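Local atomic coordinates of sterol carrier protein 2 (Thermus thermophilus, PDB entry 2CX7), a protein that probably binds sterols or other lipids in a hydrophobic site and carries them between membranes. Residues V51-W56 against Q120-V125; A72-E77 against I109-P114; G89-L94 against R99-L104. All coordinates share one frame; numbering follows the deposited sequence.

Contact 1: V51-W56 against Q120-V125; sequences VVLDLW and QELVKV
Leu55 and Leu122 reach toward each other and meet tip to tip. Leu55 belongs to strand 49-56, Leu122 to helix 116-127. The nearest methyls are Leu55 CD1 and Leu122 CD2, 4.2 Å apart. Leu53 joins from further back along the strand. Its CD1 lies 4.4 Å from the same Leu122 CD2. One methyl of the helix residue is therefore shared by two strand residues. Leu53 and Leu55 are two positions apart, so their side chains leave the same face of the strand, the one turned to the helix. Within the strand, Leu53 CD1 and Leu55 CD1 are themselves 4.2 Å apart and form a pair of methyls beside the Leu122 tip. The other branch of Leu122, CD1, lies on the Leu55 side, 4.3 Å from Leu55 CD1.

The torsions explain the reach. In Leu55, CG is anti to the carbonyl carbon (chi1 -55°), and Leu122 has the same kind of first torsion (chi1 -82°). Both chains run away from their backbones in extended form. Only methyls meet, and the backbones stay well apart. The nearest CA atoms, those of Leu53 and Leu122, are 10.5 Å from each other. The packing is apolar and of modest extent, burying 86 Å² in all.

The surroundings complete the layer. Tyr22 of helix 20-25 and Leu33 of the adjoining strand touch both Leu55 and Leu122. Tyr12 of helix 6-17 lies on Leu53, and its OH is hydrogen-bonded to Leu122 O. The contact thus joins helix 116-127 to strand 49-56, the second strand from one edge of the sheet. This is the core of the SCP-2 fold, in which helices cover one face of a mixed five-stranded sheet.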
ATOM      1  N   VAL A  51       5.919   3.220  -1.879  1.00 22.15           N
ATOM      2  CA  VAL A  51       5.307   4.186  -0.988  1.00 21.96           C
ATOM      3  C   VAL A  51       5.353   3.436   0.333  1.00 21.89           C
ATOM      4  O   VAL A  51       4.828   2.328   0.441  1.00 19.54           O
ATOM      5  CB  VAL A  51       3.859   4.506  -1.356  1.00 21.67           C
ATOM      6  CG1 VAL A  51       3.209   5.308  -0.235  1.00 19.88           C
ATOM      7  CG2 VAL A  51       3.816   5.329  -2.650  1.00 28.79           C
ATOM      8  N   VAL A  52       6.002   4.033   1.324  1.00 20.80           N
ATOM      9  CA  VAL A  52       6.144   3.404   2.624  1.00 19.91           C
ATOM     10  C   VAL A  52       5.286   4.166   3.621  1.00 17.77           C
ATOM     11  O   VAL A  52       5.441   5.380   3.792  1.00 17.95           O
ATOM     12  CB  VAL A  52       7.631   3.396   3.054  1.00 22.37           C
ATOM     13  CG1 VAL A  52       7.803   2.641   4.365  1.00 21.96           C
ATOM     14  CG2 VAL A  52       8.473   2.745   1.950  1.00 20.31           C
ATOM     15  N   LEU A  53       4.364   3.438   4.247  1.00 16.13           N
ATOM     16  CA  LEU A  53       3.434   4.001   5.216  1.00 14.11           C
ATOM     17  C   LEU A  53       3.792   3.617   6.653  1.00 15.44           C
ATOM     18  O   LEU A  53       3.961   2.436   6.965  1.00 17.11           O
ATOM     19  CB  LEU A  53       2.021   3.500   4.920  1.00 13.67           C
ATOM     20  CG  LEU A  53       1.518   3.606   3.477  1.00 17.85           C
ATOM     21  CD1 LEU A  53       0.302   2.700   3.273  1.00 23.31           C
ATOM     22  CD2 LEU A  53       1.180   5.054   3.167  1.00 24.44           C
ATOM     23  N   ASP A  54       3.920   4.620   7.511  1.00 15.93           N
ATOM     24  CA  ASP A  54       4.203   4.406   8.934  1.00 15.65           C
ATOM     25  C   ASP A  54       2.819   4.380   9.575  1.00 17.35           C
ATOM     26  O   ASP A  54       2.305   5.410  10.011  1.00 24.64           O
ATOM     27  CB  ASP A  54       5.031   5.575   9.480  1.00 18.06           C
ATOM     28  CG  ASP A  54       5.367   5.426  10.955  1.00 21.24           C
ATOM     29  OD1 ASP A  54       5.020   4.391  11.562  1.00 25.35           O
ATOM     30  OD2 ASP A  54       5.986   6.355  11.509  1.00 25.29           O
ATOM     31  N   LEU A  55       2.206   3.201   9.610  1.00 15.70           N
ATOM     32  CA  LEU A  55       0.854   3.048  10.134  1.00 13.48           C
ATOM     33  C   LEU A  55       0.834   2.666  11.610  1.00 19.51           C
ATOM     34  O   LEU A  55       1.657   1.871  12.051  1.00 18.79           O
ATOM     35  CB  LEU A  55       0.119   1.988   9.308  1.00 12.11           C
ATOM     36  CG  LEU A  55       0.083   2.239   7.792  1.00 10.99           C
ATOM     37  CD1 LEU A  55      -0.453   1.027   7.071  1.00 13.13           C
ATOM     38  CD2 LEU A  55      -0.767   3.468   7.494  1.00 13.27           C
ATOM     39  N   TRP A  56      -0.125   3.208  12.357  1.00 19.70           N
ATOM     40  CA  TRP A  56      -0.214   2.912  13.782  1.00 20.79           C
ATOM     41  C   TRP A  56      -1.583   3.175  14.406  1.00 15.67           C
ATOM     42  O   TRP A  56      -2.057   4.317  14.460  1.00 15.51           O
ATOM     43  CB  TRP A  56       0.854   3.709  14.538  1.00 21.06           C
ATOM     44  CG  TRP A  56       0.989   3.324  15.992  1.00 27.86           C
ATOM     45  CD1 TRP A  56       0.257   3.797  17.040  1.00 28.48           C
ATOM     46  CD2 TRP A  56       1.919   2.384  16.541  1.00 28.14           C
ATOM     47  NE1 TRP A  56       0.676   3.214  18.213  1.00 31.37           N
ATOM     48  CE2 TRP A  56       1.696   2.342  17.935  1.00 28.04           C
ATOM     49  CE3 TRP A  56       2.923   1.575  15.990  1.00 30.14           C
ATOM     50  CZ2 TRP A  56       2.443   1.520  18.791  1.00 35.57           C
ATOM     51  CZ3 TRP A  56       3.665   0.760  16.838  1.00 36.16           C
ATOM     52  CH2 TRP A  56       3.420   0.738  18.227  1.00 36.56           C
ATOM     53  N   GLN A 120      -8.525  -3.934   3.016  1.00 12.71           N
ATOM     54  CA  GLN A 120      -9.580  -3.532   2.096  1.00 14.26           C
ATOM     55  C   GLN A 120      -9.762  -2.016   2.165  1.00 18.12           C
ATOM     56  O   GLN A 120      -9.925  -1.351   1.137  1.00 16.57           O
ATOM     57  CB  GLN A 120     -10.892  -4.248   2.446  1.00 13.39           C
ATOM     58  CG  GLN A 120     -10.877  -5.741   2.181  1.00 15.07           C
ATOM     59  CD  GLN A 120     -12.113  -6.439   2.726  1.00 17.59           C
ATOM     60  OE1 GLN A 120     -12.387  -6.398   3.927  1.00 20.90           O
ATOM     61  NE2 GLN A 120     -12.865  -7.083   1.843  1.00 19.28           N
ATOM     62  N   GLU A 121      -9.720  -1.461   3.376  1.00 17.26           N
ATOM     63  CA  GLU A 121      -9.881  -0.019   3.531  1.00 15.18           C
ATOM     64  C   GLU A 121      -8.680   0.764   2.986  1.00 17.43           C
ATOM     65  O   GLU A 121      -8.850   1.821   2.372  1.00 15.32           O
ATOM     66  CB  GLU A 121     -10.119   0.351   5.003  1.00 14.09           C
ATOM     67  CG  GLU A 121     -11.513   0.013   5.536  1.00 19.04           C
ATOM     68  CD  GLU A 121     -12.631   0.661   4.727  1.00 27.36           C
ATOM     69  OE1 GLU A 121     -12.395   1.724   4.118  1.00 28.73           O
ATOM     70  OE2 GLU A 121     -13.751   0.111   4.713  1.00 24.73           O
ATOM     71  N   LEU A 122      -7.472   0.256   3.216  1.00 15.85           N
ATOM     72  CA  LEU A 122      -6.266   0.919   2.710  1.00 15.51           C
ATOM     73  C   LEU A 122      -6.421   1.122   1.216  1.00 14.64           C
ATOM     74  O   LEU A 122      -6.140   2.199   0.676  1.00 14.15           O
ATOM     75  CB  LEU A 122      -5.021   0.055   2.957  1.00 15.06           C
ATOM     76  CG  LEU A 122      -4.350   0.101   4.333  1.00 21.47           C
ATOM     77  CD1 LEU A 122      -3.255  -0.951   4.411  1.00 16.39           C
ATOM     78  CD2 LEU A 122      -3.752   1.493   4.567  1.00 23.75           C
ATOM     79  N   VAL A 123      -6.872   0.069   0.543  1.00 13.95           N
ATOM     80  CA  VAL A 123      -7.054   0.116  -0.899  1.00 15.43           C
ATOM     81  C   VAL A 123      -8.213   1.026  -1.309  1.00 16.77           C
ATOM     82  O   VAL A 123      -8.092   1.801  -2.263  1.00 16.67           O
ATOM     83  CB  VAL A 123      -7.252  -1.304  -1.457  1.00 13.76           C
ATOM     84  CG1 VAL A 123      -7.650  -1.250  -2.923  1.00 15.49           C
ATOM     85  CG2 VAL A 123      -5.942  -2.091  -1.302  1.00 17.35           C
ATOM     86  N   LYS A 124      -9.331   0.937  -0.597  1.00 16.85           N
ATOM     87  CA  LYS A 124     -10.482   1.783  -0.912  1.00 18.56           C
ATOM     88  C   LYS A 124     -10.103   3.254  -0.767  1.00 18.22           C
ATOM     89  O   LYS A 124     -10.517   4.088  -1.576  1.00 18.95           O
ATOM     90  CB  LYS A 124     -11.670   1.463   0.008  1.00 17.02           C
ATOM     91  CG  LYS A 124     -12.373   0.143  -0.292  1.00 18.03           C
ATOM     92  CD  LYS A 124     -13.560  -0.049   0.636  1.00 21.49           C
ATOM     93  CE  LYS A 124     -14.297  -1.352   0.347  1.00 30.84           C
ATOM     94  NZ  LYS A 124     -15.411  -1.538   1.313  1.00 37.57           N
ATOM     95  N   VAL A 125      -9.318   3.583   0.258  1.00 16.34           N
ATOM     96  CA  VAL A 125      -8.903   4.970   0.460  1.00 18.37           C
ATOM     97  C   VAL A 125      -7.951   5.423  -0.649  1.00 18.73           C
ATOM     98  O   VAL A 125      -8.059   6.545  -1.151  1.00 21.35           O
ATOM     99  CB  VAL A 125      -8.219   5.164   1.846  1.00 16.29           C
ATOM    100  CG1 VAL A 125      -7.543   6.536   1.929  1.00 17.91           C
ATOM    101  CG2 VAL A 125      -9.265   5.035   2.948  1.00 15.28           C
TER

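Contact 2: A72-E77 against I109-P114; sequences ADFVIE and IAALAP
Strand 74-78 faces the short helix 109-112 through side chains alone, and the nearest CA atoms, of Phe74 and Leu112, are 8.8 Å apart. In the SCP-2 fold seen here, this helix follows edge strand 103-106, the sheet neighbour of strand 74-78. The helical segment has a backbone bond from Ala113 N to Ile109 O. Ala111 N is also hydrogen-bonded to Thr108 OG1, just before the helix. The two segments share an apolar contact of 151 Å² in total, near the surface.

Phe74 carries it from the strand side. Its CG is anti to the carbonyl carbon (chi1 -66°), which sends the ring out toward the helix. The second torsion of 84° sets the ring nearly square to the CA-CB-CG plane. Ala111 and Leu112 then meet different parts of this ring. The Ala111 methyl approaches the ring edge, close to the ring plane, and lies evenly between two ring carbons: Ala111 CB is 4.2 Å from Phe74 CZ and 4.2 Å from Phe74 CE2. Leu112 comes at a slant, with CD1 as its touching branch.

Trp29 adds a third group here. Its ring meets that of Phe74 with planes at about 45°, and Leu112 also packs on it. Leu97 of helix 93-99 touches both Leu112 and Ile76 and so joins the two sides. Ile76 approaches the helix more loosely, with its CD1 4.8 Å from Leu112 CD2. The closer apolar approach of Leu112 is made through its other branch, where Leu112 CD1 lies 4.2 Å from Phe74 CD2.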
ATOM      1  N   ALA A  72      10.419  -1.943   5.397  1.00 27.83           N
ATOM      2  CA  ALA A  72       9.177  -1.905   6.160  1.00 26.13           C
ATOM      3  C   ALA A  72       8.924  -3.249   6.833  1.00 26.12           C
ATOM      4  O   ALA A  72       9.563  -4.247   6.502  1.00 25.69           O
ATOM      5  CB  ALA A  72       8.010  -1.558   5.237  1.00 19.90           C
ATOM      6  N   ASP A  73       7.993  -3.266   7.782  1.00 25.72           N
ATOM      7  CA  ASP A  73       7.637  -4.495   8.474  1.00 22.54           C
ATOM      8  C   ASP A  73       6.927  -5.434   7.502  1.00 20.59           C
ATOM      9  O   ASP A  73       7.068  -6.650   7.575  1.00 23.32           O
ATOM     10  CB  ASP A  73       6.733  -4.190   9.666  1.00 24.83           C
ATOM     11  CG  ASP A  73       7.460  -3.449  10.762  1.00 23.35           C
ATOM     12  OD1 ASP A  73       8.533  -3.932  11.192  1.00 27.09           O
ATOM     13  OD2 ASP A  73       6.964  -2.392  11.193  1.00 24.42           O
ATOM     14  N   PHE A  74       6.144  -4.855   6.599  1.00 19.05           N
ATOM     15  CA  PHE A  74       5.450  -5.635   5.591  1.00 14.74           C
ATOM     16  C   PHE A  74       5.751  -5.010   4.241  1.00 11.59           C
ATOM     17  O   PHE A  74       5.726  -3.790   4.098  1.00 15.58           O
ATOM     18  CB  PHE A  74       3.940  -5.639   5.833  1.00 12.86           C
ATOM     19  CG  PHE A  74       3.531  -6.354   7.090  1.00 17.09           C
ATOM     20  CD1 PHE A  74       3.558  -5.702   8.317  1.00 19.41           C
ATOM     21  CD2 PHE A  74       3.131  -7.689   7.043  1.00 20.64           C
ATOM     22  CE1 PHE A  74       3.190  -6.369   9.488  1.00 21.70           C
ATOM     23  CE2 PHE A  74       2.763  -8.368   8.201  1.00 20.01           C
ATOM     24  CZ  PHE A  74       2.792  -7.706   9.427  1.00 23.31           C
ATOM     25  N   VAL A  75       6.050  -5.850   3.260  1.00 12.14           N
ATOM     26  CA  VAL A  75       6.343  -5.374   1.922  1.00 15.47           C
ATOM     27  C   VAL A  75       5.517  -6.159   0.917  1.00 14.74           C
ATOM     28  O   VAL A  75       5.572  -7.392   0.879  1.00 13.94           O
ATOM     29  CB  VAL A  75       7.837  -5.529   1.580  1.00 18.03           C
ATOM     30  CG1 VAL A  75       8.094  -5.090   0.147  1.00 17.84           C
ATOM     31  CG2 VAL A  75       8.665  -4.693   2.538  1.00 16.74           C
ATOM     32  N   ILE A  76       4.714  -5.435   0.143  1.00 14.63           N
ATOM     33  CA  ILE A  76       3.881  -6.040  -0.894  1.00 12.49           C
ATOM     34  C   ILE A  76       4.373  -5.462  -2.214  1.00 12.54           C
ATOM     35  O   ILE A  76       4.285  -4.255  -2.458  1.00 16.08           O
ATOM     36  CB  ILE A  76       2.399  -5.697  -0.736  1.00 14.13           C
ATOM     37  CG1 ILE A  76       1.892  -6.161   0.632  1.00 15.25           C
ATOM     38  CG2 ILE A  76       1.602  -6.382  -1.856  1.00 18.35           C
ATOM     39  CD1 ILE A  76       0.426  -5.832   0.891  1.00 17.44           C
ATOM     40  N   GLU A  77       4.877  -6.341  -3.065  1.00 12.08           N
ATOM     41  CA  GLU A  77       5.450  -5.953  -4.349  1.00 13.37           C
ATOM     42  C   GLU A  77       4.603  -6.407  -5.534  1.00 13.07           C
ATOM     43  O   GLU A  77       3.937  -7.448  -5.470  1.00 13.77           O
ATOM     44  CB  GLU A  77       6.855  -6.558  -4.436  1.00 21.29           C
ATOM     45  CG  GLU A  77       7.523  -6.501  -5.785  1.00 25.51           C
ATOM     46  CD  GLU A  77       8.776  -7.369  -5.813  1.00 32.61           C
ATOM     47  OE1 GLU A  77       9.750  -7.022  -5.112  1.00 28.74           O
ATOM     48  OE2 GLU A  77       8.775  -8.406  -6.520  1.00 32.77           O
ATOM     49  N   ILE A 109       1.309 -14.170   5.979  1.00 25.39           N
ATOM     50  CA  ILE A 109      -0.137 -14.149   5.828  1.00 26.71           C
ATOM     51  C   ILE A 109      -0.773 -14.313   7.202  1.00 27.23           C
ATOM     52  O   ILE A 109      -1.759 -13.657   7.526  1.00 25.85           O
ATOM     53  CB  ILE A 109      -0.621 -15.308   4.931  1.00 31.63           C
ATOM     54  CG1 ILE A 109      -0.017 -15.173   3.534  1.00 37.00           C
ATOM     55  CG2 ILE A 109      -2.137 -15.315   4.866  1.00 30.38           C
ATOM     56  CD1 ILE A 109      -0.263 -16.375   2.644  1.00 41.13           C
ATOM     57  N   ALA A 110      -0.208 -15.203   8.010  1.00 25.82           N
ATOM     58  CA  ALA A 110      -0.735 -15.439   9.347  1.00 21.81           C
ATOM     59  C   ALA A 110      -0.825 -14.130  10.127  1.00 22.91           C
ATOM     60  O   ALA A 110      -1.796 -13.890  10.843  1.00 21.60           O
ATOM     61  CB  ALA A 110       0.144 -16.431  10.088  1.00 25.64           C
ATOM     62  N   ALA A 111       0.183 -13.277   9.983  1.00 17.91           N
ATOM     63  CA  ALA A 111       0.192 -12.005  10.694  1.00 18.51           C
ATOM     64  C   ALA A 111      -0.727 -10.965  10.057  1.00 19.92           C
ATOM     65  O   ALA A 111      -1.278 -10.101  10.749  1.00 21.58           O
ATOM     66  CB  ALA A 111       1.618 -11.465  10.774  1.00 20.79           C
ATOM     67  N   LEU A 112      -0.914 -11.065   8.746  1.00 19.15           N
ATOM     68  CA  LEU A 112      -1.739 -10.111   8.011  1.00 21.20           C
ATOM     69  C   LEU A 112      -3.213 -10.488   7.889  1.00 24.57           C
ATOM     70  O   LEU A 112      -4.079  -9.613   7.824  1.00 22.04           O
ATOM     71  CB  LEU A 112      -1.151  -9.921   6.613  1.00 20.65           C
ATOM     72  CG  LEU A 112      -1.576  -8.697   5.805  1.00 33.45           C
ATOM     73  CD1 LEU A 112      -1.067  -7.445   6.494  1.00 25.25           C
ATOM     74  CD2 LEU A 112      -0.988  -8.789   4.400  1.00 31.99           C
ATOM     75  N   ALA A 113      -3.496 -11.789   7.846  1.00 24.03           N
ATOM     76  CA  ALA A 113      -4.869 -12.274   7.703  1.00 25.46           C
ATOM     77  C   ALA A 113      -5.911 -11.603   8.607  1.00 25.98           C
ATOM     78  O   ALA A 113      -6.987 -11.218   8.143  1.00 24.45           O
ATOM     79  CB  ALA A 113      -4.906 -13.797   7.901  1.00 24.05           C
ATOM     80  N   PRO A 114      -5.612 -11.461   9.912  1.00 23.14           N
ATOM     81  CA  PRO A 114      -6.546 -10.832  10.854  1.00 21.34           C
ATOM     82  C   PRO A 114      -6.896  -9.384  10.513  1.00 19.52           C
ATOM     83  O   PRO A 114      -7.889  -8.856  11.004  1.00 20.02           O
ATOM     84  CB  PRO A 114      -5.809 -10.932  12.193  1.00 25.22           C
ATOM     85  CG  PRO A 114      -4.991 -12.186  12.028  1.00 29.43           C
ATOM     86  CD  PRO A 114      -4.447 -12.017  10.627  1.00 27.43           C
TER

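Contact 3: G89-L94 against R99-L104; sequences GRLEPL and RGLLEL
Leu94 N donates to Glu92 OE2 over 2.9 Å, with an N-H...O angle of 153°. Glu92 is the N-cap of helix 93-99, a helix of the SCP-2 fold that leads to edge strand 103-106. The N-H comes from above the carboxylate plane, about 44° out of it. Glu92 OE1 takes a second bond from Ser95 N, so both carboxylate oxygens hold the first turn.

The two segments hold the start of this helix and the chain that leaves it, and they meet in two apolar pairs. In the first, Leu91 CD2 lies 4.1 Å from Leu101 CD1, and the two side chains cross at a slant. Leu91 has CG anti to its backbone N (chi1 177°), which carries its methyls toward Leu101. Val86 and Thr82 of helix 80-86 also touch Leu91. Leu102 makes the second pair. It packs on the opening residue of the helix, Pro93, whose CB is 4.5 Å from Leu102 CD1.

A glycine follows each of two helices. Gly89 is the C-prime residue of a Schellman motif closing helix 80-86, with bonds from Gly89 N to Val86 O and from Arg90 N to Glu85 O. Gly100, with positive phi, takes the chain out of helix 93-99. The closest approach between the segments is made by the methyl Leu102 CD1, 3.9 Å from the carbonyl oxygen Pro93 O.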
ATOM      1  N   GLY A  89      -9.448   0.121  -8.433  1.00 17.33           N
ATOM      2  CA  GLY A  89     -10.636  -0.695  -8.237  1.00 19.12           C
ATOM      3  C   GLY A  89     -10.969  -1.775  -9.253  1.00 20.63           C
ATOM      4  O   GLY A  89     -12.040  -2.386  -9.166  1.00 25.02           O
ATOM      5  N   ARG A  90     -10.074  -2.022 -10.206  1.00 18.99           N
ATOM      6  CA  ARG A  90     -10.309  -3.038 -11.227  1.00 20.58           C
ATOM      7  C   ARG A  90      -9.862  -4.428 -10.802  1.00 24.79           C
ATOM      8  O   ARG A  90     -10.151  -5.412 -11.484  1.00 26.96           O
ATOM      9  CB  ARG A  90      -9.601  -2.666 -12.532  1.00 21.27           C
ATOM     10  CG  ARG A  90     -10.195  -1.469 -13.253  1.00 27.71           C
ATOM     11  CD  ARG A  90      -9.441  -1.203 -14.551  1.00 30.03           C
ATOM     12  NE  ARG A  90      -8.120  -0.619 -14.318  1.00 33.14           N
ATOM     13  CZ  ARG A  90      -7.090  -0.733 -15.151  1.00 35.87           C
ATOM     14  NH1 ARG A  90      -7.214  -1.418 -16.282  1.00 42.76           N
ATOM     15  NH2 ARG A  90      -5.936  -0.147 -14.864  1.00 34.86           N
ATOM     16  N   LEU A  91      -9.147  -4.508  -9.683  1.00 20.91           N
ATOM     17  CA  LEU A  91      -8.669  -5.788  -9.167  1.00 18.40           C
ATOM     18  C   LEU A  91      -8.830  -5.794  -7.648  1.00 15.60           C
ATOM     19  O   LEU A  91      -8.343  -4.901  -6.967  1.00 18.33           O
ATOM     20  CB  LEU A  91      -7.199  -5.996  -9.555  1.00 17.72           C
ATOM     21  CG  LEU A  91      -6.497  -7.261  -9.044  1.00 19.54           C
ATOM     22  CD1 LEU A  91      -7.223  -8.501  -9.541  1.00 28.67           C
ATOM     23  CD2 LEU A  91      -5.052  -7.267  -9.535  1.00 19.89           C
ATOM     24  N   GLU A  92      -9.550  -6.790  -7.135  1.00 18.45           N
ATOM     25  CA  GLU A  92      -9.805  -6.918  -5.699  1.00 17.49           C
ATOM     26  C   GLU A  92      -8.493  -7.318  -5.012  1.00 16.02           C
ATOM     27  O   GLU A  92      -7.866  -8.305  -5.383  1.00 16.23           O
ATOM     28  CB  GLU A  92     -10.917  -7.957  -5.485  1.00 19.32           C
ATOM     29  CG  GLU A  92     -11.558  -7.942  -4.107  1.00 20.03           C
ATOM     30  CD  GLU A  92     -10.707  -8.633  -3.067  1.00 17.48           C
ATOM     31  OE1 GLU A  92     -10.373  -9.817  -3.273  1.00 21.29           O
ATOM     32  OE2 GLU A  92     -10.374  -7.998  -2.046  1.00 20.63           O
ATOM     33  N   PRO A  93      -8.065  -6.555  -3.990  1.00 16.49           N
ATOM     34  CA  PRO A  93      -6.807  -6.849  -3.289  1.00 12.65           C
ATOM     35  C   PRO A  93      -6.595  -8.169  -2.550  1.00 15.05           C
ATOM     36  O   PRO A  93      -5.520  -8.762  -2.647  1.00 12.55           O
ATOM     37  CB  PRO A  93      -6.627  -5.633  -2.377  1.00 15.87           C
ATOM     38  CG  PRO A  93      -8.029  -5.205  -2.081  1.00 14.59           C
ATOM     39  CD  PRO A  93      -8.716  -5.352  -3.427  1.00 14.06           C
ATOM     40  N   LEU A  94      -7.589  -8.647  -1.813  1.00 12.92           N
ATOM     41  CA  LEU A  94      -7.383  -9.896  -1.080  1.00 12.03           C
ATOM     42  C   LEU A  94      -7.114 -11.060  -2.027  1.00 14.40           C
ATOM     43  O   LEU A  94      -6.201 -11.853  -1.804  1.00 12.73           O
ATOM     44  CB  LEU A  94      -8.594 -10.187  -0.189  1.00 18.20           C
ATOM     45  CG  LEU A  94      -8.853  -9.104   0.865  1.00 17.51           C
ATOM     46  CD1 LEU A  94     -10.020  -9.533   1.747  1.00 17.84           C
ATOM     47  CD2 LEU A  94      -7.610  -8.888   1.709  1.00 19.78           C
ATOM     48  N   ARG A  99      -3.406 -14.957  -4.956  1.00 15.19           N
ATOM     49  CA  ARG A  99      -2.902 -15.516  -6.210  1.00 15.92           C
ATOM     50  C   ARG A  99      -1.443 -15.126  -6.456  1.00 12.42           C
ATOM     51  O   ARG A  99      -0.780 -15.670  -7.332  1.00 15.03           O
ATOM     52  CB  ARG A  99      -3.762 -15.032  -7.381  1.00 19.67           C
ATOM     53  CG  ARG A  99      -5.241 -15.360  -7.208  1.00 28.98           C
ATOM     54  CD  ARG A  99      -6.068 -15.084  -8.462  1.00 30.79           C
ATOM     55  NE  ARG A  99      -7.492 -15.269  -8.183  1.00 32.89           N
ATOM     56  CZ  ARG A  99      -8.450 -15.279  -9.103  1.00 39.39           C
ATOM     57  NH1 ARG A  99      -8.150 -15.112 -10.381  1.00 44.82           N
ATOM     58  NH2 ARG A  99      -9.712 -15.469  -8.742  1.00 42.32           N
ATOM     59  N   GLY A 100      -0.945 -14.175  -5.679  1.00 14.97           N
ATOM     60  CA  GLY A 100       0.434 -13.749  -5.857  1.00 15.67           C
ATOM     61  C   GLY A 100       0.615 -12.593  -6.833  1.00 13.35           C
ATOM     62  O   GLY A 100       1.754 -12.214  -7.119  1.00 12.93           O
ATOM     63  N   LEU A 101      -0.480 -12.047  -7.364  1.00 15.30           N
ATOM     64  CA  LEU A 101      -0.389 -10.895  -8.273  1.00 13.90           C
ATOM     65  C   LEU A 101       0.227  -9.769  -7.446  1.00 16.22           C
ATOM     66  O   LEU A 101       1.042  -8.980  -7.940  1.00 14.30           O
ATOM     67  CB  LEU A 101      -1.778 -10.512  -8.801  1.00 13.02           C
ATOM     68  CG  LEU A 101      -2.338 -11.504  -9.825  1.00 15.67           C
ATOM     69  CD1 LEU A 101      -3.792 -11.171 -10.150  1.00 18.85           C
ATOM     70  CD2 LEU A 101      -1.473 -11.458 -11.082  1.00 18.50           C
ATOM     71  N   LEU A 102      -0.199  -9.677  -6.188  1.00 13.59           N
ATOM     72  CA  LEU A 102       0.393  -8.743  -5.246  1.00 11.23           C
ATOM     73  C   LEU A 102       1.201  -9.768  -4.457  1.00 15.42           C
ATOM     74  O   LEU A 102       0.634 -10.702  -3.894  1.00 15.02           O
ATOM     75  CB  LEU A 102      -0.648  -8.086  -4.331  1.00 13.94           C
ATOM     76  CG  LEU A 102      -1.610  -7.059  -4.945  1.00 12.73           C
ATOM     77  CD1 LEU A 102      -2.513  -6.528  -3.844  1.00 13.59           C
ATOM     78  CD2 LEU A 102      -0.834  -5.910  -5.595  1.00 12.87           C
ATOM     79  N   GLU A 103       2.515  -9.604  -4.440  1.00 12.65           N
ATOM     80  CA  GLU A 103       3.382 -10.558  -3.767  1.00 12.97           C
ATOM     81  C   GLU A 103       3.864 -10.077  -2.405  1.00 12.90           C
ATOM     82  O   GLU A 103       4.473  -9.014  -2.281  1.00 14.96           O
ATOM     83  CB  GLU A 103       4.575 -10.891  -4.682  1.00 17.64           C
ATOM     84  CG  GLU A 103       5.660 -11.742  -4.028  1.00 15.90           C
ATOM     85  CD  GLU A 103       6.705 -12.249  -5.019  1.00 25.18           C
ATOM     86  OE1 GLU A 103       7.035 -11.510  -5.969  1.00 27.95           O
ATOM     87  OE2 GLU A 103       7.211 -13.383  -4.836  1.00 25.54           O
ATOM     88  N   LEU A 104       3.570 -10.860  -1.377  1.00 14.26           N
ATOM     89  CA  LEU A 104       4.008 -10.499  -0.036  1.00 14.80           C
ATOM     90  C   LEU A 104       5.479 -10.890   0.086  1.00 16.83           C
ATOM     91  O   LEU A 104       5.818 -12.063   0.268  1.00 20.56           O
ATOM     92  CB  LEU A 104       3.166 -11.225   1.012  1.00 17.73           C
ATOM     93  CG  LEU A 104       3.427 -10.801   2.462  1.00 15.17           C
ATOM     94  CD1 LEU A 104       2.998  -9.342   2.657  1.00 16.56           C
ATOM     95  CD2 LEU A 104       2.653 -11.714   3.406  1.00 18.43           C
TER

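Overall arrangement
All three contacts reach the same sheet. Contact 3 is nested along the chain inside the loop closed by contact 2, which is nested inside that of contact 1. Their centres are 12 to 14 Å apart. Contacts 2 and 3 meet at neighbouring strands, where Glu103 N lies 2.8 Å from Glu77 O, a probable hydrogen bond. Contact 1 touches contact 3 through Val123 CG2 and Pro93 CB, 3.8 Å apart. Leu33 links contacts 1 and 2, touching Leu55, Leu122 and Phe74. The disulfide Cys13-Cys60 also ties helix 6-17 to strand 59-67. In relatives, lipid binds between sheet and helices; contact 1 lies in that layer and may border a similar site.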